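Local coordinates for De novo designed switch protein caging a hemagglutinin binder (sCageHA267_1S) (Synthetic construct, PDB 7CBC) that acts as a designed switch, a six-helix bundle that cages a hemagglutinin binder, probably as a component of modular, tunable biosensors, at residues 30-41 / 224-235. Sequence-based numbering, arbitrary orientation.
Sequences MARLQELNLELV and ALAQLQELNLDL
With CG of Gln34 anti to the backbone N (chi1 179°) and the chain bent at the next bond, its carboxamide reaches across to Asn232, whose own CG lies beside its backbone N and anti to the carbonyl carbon. The two amides form a buried polar layer between helices 3-46 and 195-239 of the designed six-helix bundle; the axes of segments 30-41 and 224-235 run parallel, 11.4 Å apart at closest approach. Asn232 ND2 donates to Gln34 OE1 at 3.1 Å, in the carbonyl plane and on a lone pair, while Gln34 NE2 donates to Asn232 OD1 at 3.0 Å, tilted from the Asn232 carbonyl plane. Amides suit this layer because each both gives and accepts, so the buried pair can exchange two bonds while the second N-H groups turn to other partners; the two planes are only 23° apart. Gln34 NE2 also bonds Ser259 of helix 245-268, and Gln229, itself tied to Asn133 and Ser160, takes a weak bond from Asn232 ND2, so the polar network extends into neighbouring helices.

Apolar side chains pack the layer on both sides along the axis. Toward the N-terminal ends, selenomethionine Met30 turns its flexible tip so that CE lies 3.6 Å from Ala224 CB, the small alanine admitting it closely, and 3.7 Å from Leu228 CD1, which it meets tip to tip. Leu228 also lays CD2 near the Gln34 amide, 3.9 Å from NE2. Toward the C-terminal ends, branched Leu235 presents one methyl to two partners: its CD2 sits 3.9 Å from Val41 CG1 and 3.6 Å from Leu38 CD2.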
HETATM    1  N   MSE A  30       4.417   8.727   2.776  1.00 28.50           N
HETATM    2  CA  MSE A  30       3.848   9.580   1.746  1.00 34.41           C
HETATM    3  C   MSE A  30       3.270  10.838   2.388  1.00 30.91           C
HETATM    4  O   MSE A  30       3.337  11.926   1.814  1.00 32.89           O
HETATM    5  CB  MSE A  30       2.771   8.820   0.944  1.00 30.37           C
HETATM    6  CG  MSE A  30       2.133   9.648  -0.180  1.00 37.26           C
HETATM    7 SE   MSE A  30       0.455   8.866  -0.830  1.00 52.55          SE
HETATM    8  CE  MSE A  30      -0.728   9.463   0.605  1.00 39.02           C
ATOM      9  N   ALA A  31       2.724  10.692   3.600  1.00 29.42           N
ATOM     10  CA  ALA A  31       2.284  11.871   4.339  1.00 32.49           C
ATOM     11  C   ALA A  31       3.465  12.768   4.688  1.00 35.04           C
ATOM     12  O   ALA A  31       3.380  13.997   4.551  1.00 34.82           O
ATOM     13  CB  ALA A  31       1.531  11.463   5.601  1.00 34.37           C
ATOM     14  N   ARG A  32       4.585  12.177   5.114  1.00 31.69           N
ATOM     15  CA  ARG A  32       5.760  12.983   5.429  1.00 32.61           C
ATOM     16  C   ARG A  32       6.294  13.685   4.191  1.00 34.57           C
ATOM     17  O   ARG A  32       6.587  14.884   4.236  1.00 29.67           O
ATOM     18  CB  ARG A  32       6.860  12.133   6.063  1.00 31.60           C
ATOM     19  CG  ARG A  32       6.429  11.306   7.267  1.00 34.08           C
ATOM     20  CD  ARG A  32       6.280  12.123   8.535  1.00 38.37           C
ATOM     21  NE  ARG A  32       5.104  12.983   8.497  1.00 35.40           N
ATOM     22  CZ  ARG A  32       3.869  12.592   8.788  1.00 40.26           C
ATOM     23  NH1 ARG A  32       3.619  11.332   9.155  1.00 40.71           N
ATOM     24  NH2 ARG A  32       2.877  13.468   8.709  1.00 38.70           N
ATOM     25  N   LEU A  33       6.435  12.956   3.074  1.00 31.01           N
ATOM     26  CA  LEU A  33       6.929  13.574   1.839  1.00 33.23           C
ATOM     27  C   LEU A  33       6.068  14.762   1.428  1.00 35.12           C
ATOM     28  O   LEU A  33       6.581  15.825   1.050  1.00 30.90           O
ATOM     29  CB  LEU A  33       6.964  12.551   0.707  1.00 28.58           C
ATOM     30  CG  LEU A  33       8.028  11.461   0.726  1.00 31.97           C
ATOM     31  CD1 LEU A  33       7.767  10.463  -0.397  1.00 27.86           C
ATOM     32  CD2 LEU A  33       9.423  12.056   0.610  1.00 31.51           C
ATOM     33  N   GLN A  34       4.744  14.579   1.460  1.00 34.41           N
ATOM     34  CA  GLN A  34       3.827  15.661   1.118  1.00 34.31           C
ATOM     35  C   GLN A  34       4.008  16.847   2.051  1.00 33.94           C
ATOM     36  O   GLN A  34       4.001  18.007   1.614  1.00 36.10           O
ATOM     37  CB  GLN A  34       2.384  15.160   1.188  1.00 35.02           C
ATOM     38  CG  GLN A  34       1.349  16.216   0.868  1.00 33.16           C
ATOM     39  CD  GLN A  34       1.352  16.592  -0.595  1.00 35.03           C
ATOM     40  OE1 GLN A  34       2.213  16.154  -1.365  1.00 38.55           O
ATOM     41  NE2 GLN A  34       0.372  17.386  -0.998  1.00 34.76           N
ATOM     42  N   GLU A  35       4.154  16.568   3.344  1.00 33.51           N
ATOM     43  CA  GLU A  35       4.372  17.617   4.329  1.00 37.70           C
ATOM     44  C   GLU A  35       5.600  18.450   3.979  1.00 36.57           C
ATOM     45  O   GLU A  35       5.578  19.684   4.091  1.00 37.04           O
ATOM     46  CB  GLU A  35       4.502  16.978   5.712  1.00 38.03           C
ATOM     47  CG  GLU A  35       4.411  17.952   6.850  1.00 45.46           C
ATOM     48  CD  GLU A  35       4.346  17.277   8.200  1.00 48.39           C
ATOM     49  OE1 GLU A  35       4.190  16.021   8.262  1.00 43.04           O
ATOM     50  OE2 GLU A  35       4.445  18.024   9.199  1.00 46.43           O
ATOM     51  N   LEU A  36       6.668  17.790   3.514  1.00 33.61           N
ATOM     52  CA  LEU A  36       7.861  18.500   3.056  1.00 36.86           C
ATOM     53  C   LEU A  36       7.588  19.303   1.793  1.00 39.39           C
ATOM     54  O   LEU A  36       8.040  20.448   1.666  1.00 32.06           O
ATOM     55  CB  LEU A  36       9.003  17.521   2.803  1.00 34.63           C
ATOM     56  CG  LEU A  36       9.545  16.740   3.986  1.00 38.11           C
ATOM     57  CD1 LEU A  36      10.820  16.033   3.551  1.00 35.70           C
ATOM     58  CD2 LEU A  36       9.808  17.687   5.159  1.00 44.99           C
ATOM     59  N   ASN A  37       6.896  18.705   0.821  1.00 33.57           N
ATOM     60  CA  ASN A  37       6.651  19.433  -0.418  1.00 33.72           C
ATOM     61  C   ASN A  37       5.859  20.711  -0.162  1.00 39.17           C
ATOM     62  O   ASN A  37       6.184  21.772  -0.714  1.00 35.87           O
ATOM     63  CB  ASN A  37       5.939  18.547  -1.435  1.00 29.33           C
ATOM     64  CG  ASN A  37       5.881  19.183  -2.811  1.00 48.09           C
ATOM     65  OD1 ASN A  37       6.847  19.130  -3.578  1.00 48.87           O
ATOM     66  ND2 ASN A  37       4.751  19.805  -3.129  1.00 49.70           N
ATOM     67  N   LEU A  38       4.827  20.640   0.681  1.00 34.43           N
ATOM     68  CA  LEU A  38       4.054  21.843   0.962  1.00 37.22           C
ATOM     69  C   LEU A  38       4.925  22.898   1.625  1.00 39.77           C
ATOM     70  O   LEU A  38       4.879  24.077   1.252  1.00 39.13           O
ATOM     71  CB  LEU A  38       2.846  21.511   1.830  1.00 34.25           C
ATOM     72  CG  LEU A  38       1.802  20.655   1.104  1.00 42.56           C
ATOM     73  CD1 LEU A  38       0.534  20.571   1.927  1.00 41.99           C
ATOM     74  CD2 LEU A  38       1.513  21.205  -0.295  1.00 38.37           C
ATOM     75  N   GLU A  39       5.741  22.484   2.595  1.00 39.59           N
ATOM     76  CA  GLU A  39       6.656  23.405   3.254  1.00 41.48           C
ATOM     77  C   GLU A  39       7.631  24.027   2.265  1.00 44.81           C
ATOM     78  O   GLU A  39       7.938  25.221   2.353  1.00 42.85           O
ATOM     79  CB  GLU A  39       7.416  22.679   4.359  1.00 42.53           C
ATOM     80  CG  GLU A  39       6.559  22.311   5.546  1.00 48.72           C
ATOM     81  CD  GLU A  39       6.729  23.293   6.678  1.00 56.84           C
ATOM     82  OE1 GLU A  39       7.829  23.884   6.786  1.00 61.18           O
ATOM     83  OE2 GLU A  39       5.767  23.481   7.456  1.00 63.55           O
ATOM     84  N   LEU A  40       8.137  23.233   1.323  1.00 38.25           N
ATOM     85  CA  LEU A  40       9.082  23.765   0.350  1.00 39.42           C
ATOM     86  C   LEU A  40       8.419  24.789  -0.565  1.00 44.93           C
ATOM     87  O   LEU A  40       9.005  25.839  -0.873  1.00 45.10           O
ATOM     88  CB  LEU A  40       9.683  22.621  -0.460  1.00 38.41           C
ATOM     89  CG  LEU A  40      10.605  23.086  -1.582  1.00 41.75           C
ATOM     90  CD1 LEU A  40      11.723  23.981  -1.026  1.00 37.39           C
ATOM     91  CD2 LEU A  40      11.162  21.900  -2.367  1.00 34.19           C
ATOM     92  N   VAL A  41       7.197  24.501  -1.018  1.00 41.82           N
ATOM     93  CA  VAL A  41       6.472  25.479  -1.821  1.00 42.49           C
ATOM     94  C   VAL A  41       6.295  26.772  -1.042  1.00 46.80           C
ATOM     95  O   VAL A  41       6.479  27.873  -1.579  1.00 50.28           O
ATOM     96  CB  VAL A  41       5.117  24.909  -2.268  1.00 42.14           C
ATOM     97  CG1 VAL A  41       4.288  26.000  -2.907  1.00 45.21           C
ATOM     98  CG2 VAL A  41       5.334  23.778  -3.231  1.00 39.26           C
ATOM     99  N   ALA A 224      -4.442   7.801  -3.459  1.00 31.46           N
ATOM    100  CA  ALA A 224      -4.021   8.922  -2.631  1.00 29.48           C
ATOM    101  C   ALA A 224      -2.811   9.623  -3.227  1.00 33.19           C
ATOM    102  O   ALA A 224      -2.726  10.860  -3.200  1.00 32.72           O
ATOM    103  CB  ALA A 224      -3.712   8.439  -1.217  1.00 36.91           C
ATOM    104  N   LEU A 225      -1.854   8.855  -3.756  1.00 28.77           N
ATOM    105  CA  LEU A 225      -0.682   9.471  -4.370  1.00 26.47           C
ATOM    106  C   LEU A 225      -1.078  10.342  -5.557  1.00 32.64           C
ATOM    107  O   LEU A 225      -0.607  11.483  -5.686  1.00 30.59           O
ATOM    108  CB  LEU A 225       0.313   8.391  -4.799  1.00 29.00           C
ATOM    109  CG  LEU A 225       1.625   8.834  -5.456  1.00 25.52           C
ATOM    110  CD1 LEU A 225       2.400   9.786  -4.535  1.00 30.45           C
ATOM    111  CD2 LEU A 225       2.506   7.634  -5.899  1.00 22.68           C
ATOM    112  N   ALA A 226      -1.960   9.830  -6.425  1.00 29.40           N
ATOM    113  CA  ALA A 226      -2.409  10.602  -7.583  1.00 24.01           C
ATOM    114  C   ALA A 226      -3.156  11.865  -7.163  1.00 34.24           C
ATOM    115  O   ALA A 226      -2.876  12.962  -7.670  1.00 32.84           O
ATOM    116  CB  ALA A 226      -3.274   9.742  -8.494  1.00 31.02           C
ATOM    117  N   GLN A 227      -4.106  11.741  -6.232  1.00 31.75           N
ATOM    118  CA  GLN A 227      -4.820  12.929  -5.763  1.00 34.05           C
ATOM    119  C   GLN A 227      -3.874  13.940  -5.119  1.00 36.46           C
ATOM    120  O   GLN A 227      -4.033  15.158  -5.307  1.00 33.58           O
ATOM    121  CB  GLN A 227      -5.919  12.529  -4.790  1.00 31.89           C
ATOM    122  CG  GLN A 227      -7.161  12.014  -5.480  1.00 36.34           C
ATOM    123  CD  GLN A 227      -8.159  11.449  -4.491  1.00 43.64           C
ATOM    124  OE1 GLN A 227      -7.809  10.619  -3.652  1.00 43.67           O
ATOM    125  NE2 GLN A 227      -9.408  11.901  -4.576  1.00 54.50           N
ATOM    126  N   LEU A 228      -2.888  13.464  -4.353  1.00 28.72           N
ATOM    127  CA  LEU A 228      -1.915  14.381  -3.772  1.00 36.59           C
ATOM    128  C   LEU A 228      -1.116  15.106  -4.852  1.00 32.91           C
ATOM    129  O   LEU A 228      -0.803  16.291  -4.711  1.00 32.10           O
ATOM    130  CB  LEU A 228      -0.976  13.629  -2.840  1.00 31.52           C
ATOM    131  CG  LEU A 228      -1.526  13.353  -1.448  1.00 35.31           C
ATOM    132  CD1 LEU A 228      -0.384  12.911  -0.553  1.00 37.57           C
ATOM    133  CD2 LEU A 228      -2.248  14.560  -0.873  1.00 35.38           C
ATOM    134  N   GLN A 229      -0.769  14.408  -5.934  1.00 32.85           N
ATOM    135  CA  GLN A 229       0.033  15.043  -6.969  1.00 32.76           C
ATOM    136  C   GLN A 229      -0.785  16.013  -7.808  1.00 37.07           C
ATOM    137  O   GLN A 229      -0.222  16.957  -8.364  1.00 35.62           O
ATOM    138  CB  GLN A 229       0.688  13.988  -7.855  1.00 31.36           C
ATOM    139  CG  GLN A 229       1.635  14.529  -8.909  1.00 34.76           C
ATOM    140  CD  GLN A 229       2.877  15.220  -8.348  1.00 33.99           C
ATOM    141  OE1 GLN A 229       3.212  15.094  -7.163  1.00 30.05           O
ATOM    142  NE2 GLN A 229       3.580  15.938  -9.215  1.00 31.67           N
ATOM    143  N   GLU A 230      -2.102  15.809  -7.924  1.00 36.30           N
ATOM    144  CA  GLU A 230      -2.922  16.822  -8.587  1.00 39.27           C
ATOM    145  C   GLU A 230      -2.988  18.106  -7.766  1.00 39.25           C
ATOM    146  O   GLU A 230      -2.897  19.207  -8.322  1.00 41.86           O
ATOM    147  CB  GLU A 230      -4.324  16.287  -8.863  1.00 42.59           C
ATOM    148  CG  GLU A 230      -4.440  15.503 -10.161  1.00 46.99           C
ATOM    149  CD  GLU A 230      -4.986  16.344 -11.304  1.00 56.59           C
ATOM    150  OE1 GLU A 230      -4.181  16.941 -12.057  1.00 60.13           O
ATOM    151  OE2 GLU A 230      -6.229  16.409 -11.447  1.00 57.33           O
ATOM    152  N   LEU A 231      -3.133  17.991  -6.446  1.00 38.65           N
ATOM    153  CA  LEU A 231      -2.992  19.167  -5.591  1.00 38.81           C
ATOM    154  C   LEU A 231      -1.657  19.852  -5.813  1.00 39.85           C
ATOM    155  O   LEU A 231      -1.589  21.090  -5.896  1.00 41.23           O
ATOM    156  CB  LEU A 231      -3.119  18.785  -4.120  1.00 38.87           C
ATOM    157  CG  LEU A 231      -4.495  18.481  -3.545  1.00 41.37           C
ATOM    158  CD1 LEU A 231      -4.369  18.375  -2.040  1.00 45.12           C
ATOM    159  CD2 LEU A 231      -5.493  19.566  -3.930  1.00 43.72           C
ATOM    160  N   ASN A 232      -0.577  19.070  -5.881  1.00 34.55           N
ATOM    161  CA  ASN A 232       0.755  19.656  -5.981  1.00 38.66           C
ATOM    162  C   ASN A 232       0.913  20.472  -7.262  1.00 38.86           C
ATOM    163  O   ASN A 232       1.368  21.619  -7.226  1.00 34.54           O
ATOM    164  CB  ASN A 232       1.811  18.560  -5.895  1.00 36.06           C
ATOM    165  CG  ASN A 232       1.988  18.041  -4.495  1.00 35.49           C
ATOM    166  OD1 ASN A 232       1.512  18.638  -3.532  1.00 36.54           O
ATOM    167  ND2 ASN A 232       2.672  16.914  -4.369  1.00 37.38           N
ATOM    168  N   LEU A 233       0.525  19.904  -8.404  1.00 35.99           N
ATOM    169  CA  LEU A 233       0.616  20.644  -9.655  1.00 37.17           C
ATOM    170  C   LEU A 233      -0.300  21.865  -9.647  1.00 40.83           C
ATOM    171  O   LEU A 233       0.120  22.960 -10.047  1.00 37.86           O
ATOM    172  CB  LEU A 233       0.292  19.723 -10.829  1.00 36.81           C
ATOM    173  CG  LEU A 233       1.212  18.504 -10.910  1.00 36.38           C
ATOM    174  CD1 LEU A 233       0.541  17.373 -11.677  1.00 39.57           C
ATOM    175  CD2 LEU A 233       2.548  18.871 -11.551  1.00 34.79           C
ATOM    176  N   ASP A 234      -1.542  21.705  -9.178  1.00 40.06           N
ATOM    177  CA  ASP A 234      -2.461  22.839  -9.073  1.00 41.39           C
ATOM    178  C   ASP A 234      -1.879  23.941  -8.195  1.00 43.28           C
ATOM    179  O   ASP A 234      -2.039  25.132  -8.485  1.00 43.75           O
ATOM    180  CB  ASP A 234      -3.810  22.374  -8.513  1.00 43.32           C
ATOM    181  CG  ASP A 234      -4.661  21.614  -9.543  1.00 52.60           C
ATOM    182  OD1 ASP A 234      -4.161  21.354 -10.665  1.00 51.04           O
ATOM    183  OD2 ASP A 234      -5.823  21.255  -9.215  1.00 56.58           O
ATOM    184  N   LEU A 235      -1.195  23.560  -7.116  1.00 38.08           N
ATOM    185  CA  LEU A 235      -0.602  24.549  -6.226  1.00 37.98           C
ATOM    186  C   LEU A 235       0.593  25.233  -6.878  1.00 44.14           C
ATOM    187  O   LEU A 235       0.780  26.449  -6.722  1.00 42.75           O
ATOM    188  CB  LEU A 235      -0.194  23.879  -4.921  1.00 38.31           C
ATOM    189  CG  LEU A 235       0.536  24.726  -3.888  1.00 40.81           C
ATOM    190  CD1 LEU A 235      -0.383  25.807  -3.321  1.00 43.52           C
ATOM    191  CD2 LEU A 235       1.073  23.830  -2.787  1.00 37.15           C
TER